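Local coordinates for protein agmatinase (PDB 1WOH) that probably hydrolyses agmatine to putrescine and urea, as a hexameric ureohydrolase of the arginase family whose subunits each bind two manganese ions, at residues Arg45-Leu55 against Leu272-Asp280. Numbering follows the deposited sequence.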
# COMPACT_ATOMS: atom_id res chain seq x y z
N ARG A 45 13.84 2.58 -10.46
CA ARG A 45 13.13 1.79 -9.44
C ARG A 45 13.16 0.27 -9.63
O ARG A 45 12.59 -0.25 -10.58
CB ARG A 45 11.67 2.28 -9.37
CG ARG A 45 11.55 3.78 -9.09
CD ARG A 45 10.10 4.23 -8.99
NE ARG A 45 9.37 4.08 -10.25
CZ ARG A 45 8.06 4.28 -10.37
NH1 ARG A 45 7.34 4.63 -9.32
NH2 ARG A 45 7.47 4.10 -11.55
N PRO A 46 13.80 -0.47 -8.70
CA PRO A 46 13.89 -1.93 -8.78
C PRO A 46 12.57 -2.64 -8.55
O PRO A 46 11.60 -2.04 -8.09
CB PRO A 46 14.90 -2.30 -7.68
CG PRO A 46 15.45 -0.99 -7.19
CD PRO A 46 14.37 0.02 -7.44
N GLY A 47 12.54 -3.93 -8.85
CA GLY A 47 11.33 -4.71 -8.64
C GLY A 47 11.09 -5.73 -9.73
O GLY A 47 10.38 -6.72 -9.52
N ALA A 48 11.68 -5.50 -10.90
CA ALA A 48 11.50 -6.42 -12.02
C ALA A 48 12.04 -7.82 -11.72
O ALA A 48 11.73 -8.76 -12.45
CB ALA A 48 12.16 -5.84 -13.29
N ARG A 49 12.83 -7.97 -10.66
CA ARG A 49 13.35 -9.30 -10.33
C ARG A 49 12.19 -10.18 -9.88
O ARG A 49 12.30 -11.41 -9.89
CB ARG A 49 14.40 -9.23 -9.23
CG ARG A 49 13.88 -8.69 -7.91
CD ARG A 49 14.92 -7.77 -7.28
NE ARG A 49 15.91 -8.49 -6.51
CZ ARG A 49 17.14 -8.04 -6.25
NH1 ARG A 49 17.54 -6.87 -6.72
NH2 ARG A 49 17.95 -8.77 -5.50
N PHE A 50 11.10 -9.55 -9.48
CA PHE A 50 9.92 -10.27 -9.01
C PHE A 50 8.90 -10.50 -10.13
O PHE A 50 7.88 -11.15 -9.92
CB PHE A 50 9.21 -9.48 -7.89
CG PHE A 50 10.11 -9.08 -6.75
CD1 PHE A 50 10.77 -10.04 -5.99
CD2 PHE A 50 10.27 -7.74 -6.43
CE1 PHE A 50 11.58 -9.66 -4.91
CE2 PHE A 50 11.07 -7.35 -5.35
CZ PHE A 50 11.73 -8.32 -4.59
N ALA A 51 9.17 -9.96 -11.32
CA ALA A 51 8.24 -10.08 -12.43
C ALA A 51 8.01 -11.50 -12.94
O ALA A 51 6.87 -11.88 -13.21
CB ALA A 51 8.68 -9.19 -13.58
N PRO A 52 9.08 -12.30 -13.08
CA PRO A 52 8.83 -13.66 -13.57
C PRO A 52 7.83 -14.39 -12.70
O PRO A 52 6.91 -15.05 -13.20
CB PRO A 52 10.22 -14.30 -13.53
CG PRO A 52 11.12 -13.13 -13.81
CD PRO A 52 10.52 -12.05 -12.93
N ARG A 53 7.98 -14.25 -11.39
CA ARG A 53 7.09 -14.91 -10.44
C ARG A 53 5.67 -14.35 -10.54
O ARG A 53 4.69 -15.10 -10.58
CB ARG A 53 7.63 -14.75 -9.02
CG ARG A 53 6.84 -15.50 -7.95
CD ARG A 53 7.67 -15.63 -6.68
NE ARG A 53 8.84 -16.48 -6.88
CZ ARG A 53 9.82 -16.62 -5.98
NH1 ARG A 53 9.76 -15.97 -4.82
NH2 ARG A 53 10.85 -17.42 -6.24
N ALA A 54 5.55 -13.03 -10.59
CA ALA A 54 4.24 -12.40 -10.69
C ALA A 54 3.54 -12.79 -11.99
O ALA A 54 2.32 -12.98 -12.02
CB ALA A 54 4.38 -10.89 -10.61
N LEU A 55 4.32 -12.91 -13.07
CA LEU A 55 3.75 -13.27 -14.36
C LEU A 55 3.21 -14.70 -14.35
O LEU A 55 2.19 -14.98 -14.98
CB LEU A 55 4.79 -13.10 -15.47
CG LEU A 55 5.01 -11.63 -15.87
CD1 LEU A 55 6.30 -11.46 -16.65
CD2 LEU A 55 3.81 -11.15 -16.69
N LEU A 272 9.34 -10.59 -22.30
CA LEU A 272 8.42 -9.66 -21.65
C LEU A 272 9.26 -9.09 -20.52
O LEU A 272 9.56 -9.80 -19.55
CB LEU A 272 7.21 -10.44 -21.11
CG LEU A 272 5.99 -9.66 -20.59
CD1 LEU A 272 6.34 -8.89 -19.33
CD2 LEU A 272 5.51 -8.71 -21.67
N VAL A 273 9.64 -7.82 -20.65
CA VAL A 273 10.52 -7.20 -19.66
C VAL A 273 10.05 -5.91 -18.99
O VAL A 273 9.08 -5.27 -19.42
CB VAL A 273 11.90 -6.90 -20.31
CG1 VAL A 273 12.50 -8.18 -20.89
CG2 VAL A 273 11.76 -5.85 -21.41
N GLU A 274 10.76 -5.55 -17.93
CA GLU A 274 10.53 -4.32 -17.15
C GLU A 274 9.25 -4.23 -16.32
O GLU A 274 8.88 -3.16 -15.85
CB GLU A 274 10.64 -3.11 -18.08
CG GLU A 274 12.05 -2.88 -18.66
CD GLU A 274 13.01 -2.23 -17.68
OE1 GLU A 274 12.55 -1.55 -16.74
OE2 GLU A 274 14.25 -2.37 -17.86
N LEU A 275 8.56 -5.35 -16.13
CA LEU A 275 7.37 -5.33 -15.29
C LEU A 275 7.85 -5.22 -13.84
O LEU A 275 8.77 -5.95 -13.45
CB LEU A 275 6.59 -6.64 -15.46
CG LEU A 275 5.09 -6.76 -15.19
CD1 LEU A 275 4.80 -8.18 -14.68
CD2 LEU A 275 4.61 -5.73 -14.21
N ALA A 276 7.26 -4.32 -13.06
CA ALA A 276 7.62 -4.15 -11.65
C ALA A 276 6.33 -4.31 -10.85
O ALA A 276 5.61 -3.33 -10.62
CB ALA A 276 8.21 -2.77 -11.40
N PRO A 277 6.01 -5.54 -10.43
CA PRO A 277 4.79 -5.84 -9.66
C PRO A 277 4.64 -5.02 -8.38
O PRO A 277 3.53 -4.69 -7.97
CB PRO A 277 4.92 -7.33 -9.36
CG PRO A 277 5.82 -7.83 -10.44
CD PRO A 277 6.84 -6.75 -10.57
N ASN A 278 5.77 -4.72 -7.76
CA ASN A 278 5.80 -3.97 -6.52
C ASN A 278 5.36 -2.53 -6.70
O ASN A 278 5.06 -1.84 -5.71
CB ASN A 278 7.22 -3.98 -5.94
CG ASN A 278 8.25 -3.50 -6.94
OD1 ASN A 278 8.27 -3.95 -8.09
ND2 ASN A 278 9.11 -2.58 -6.52
N LEU A 279 5.32 -2.07 -7.94
CA LEU A 279 4.92 -0.70 -8.24
C LEU A 279 3.46 -0.57 -8.67
O LEU A 279 3.02 0.51 -9.06
CB LEU A 279 5.83 -0.09 -9.30
CG LEU A 279 7.30 0.06 -8.85
CD1 LEU A 279 8.12 0.61 -9.99
CD2 LEU A 279 7.38 0.98 -7.64
N ASP A 280 2.73 -1.67 -8.62
CA ASP A 280 1.30 -1.63 -8.97
C ASP A 280 0.54 -2.50 -7.98
O ASP A 280 0.35 -3.70 -8.19
CB ASP A 280 1.04 -2.16 -10.39
CG ASP A 280 -0.44 -2.12 -10.75
OD1 ASP A 280 -0.80 -2.50 -11.88
OD2 ASP A 280 -1.25 -1.70 -9.88
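N278 sets its CG between its backbone N and carbonyl carbon (chi1 54°), which turns the amide toward P46 O and lays it against G47 CA; L279, with CG anti to its carbonyl carbon (chi1 -64°), turns instead to R45. N278 ND2 donates to P46 O at 3.0 Å with an N-H...O angle of 160°, the acceptor lying near the amide plane. N278 OD1, buried without a polar partner, rests 3.2 Å from G47 CA, where a side chain on G47 would collide with it. L279 CD1 sits over the centre of one face of the R45 guanidinium, 3.7 Å from R45 CZ, while R45 NH1 hydrogen-bonds T282 O of a neighbouring subunit. In the arginase alpha/beta fold, the contact joins the loop before helix 51-59, and that helix's first turn, to the chain leaving strand 266-273, where E274 OE2 accepts a hydrogen bond from the backbone N of H121, a manganese ligand. With an alanine at N278, P46 O would probably lose this amide donor and a gap would open beside G47. The P277 ring packs on the helix, CG tightly at 3.4 Å from A54 CB. Deeper, L275 O, buried without a hydrogen-bond donor, takes a CA-H...O contact from A48 CA at 3.1 Å, and the L275 and L55 side chains reach toward each other tip to tip, L275 CD1 3.7 Å from L55 CG.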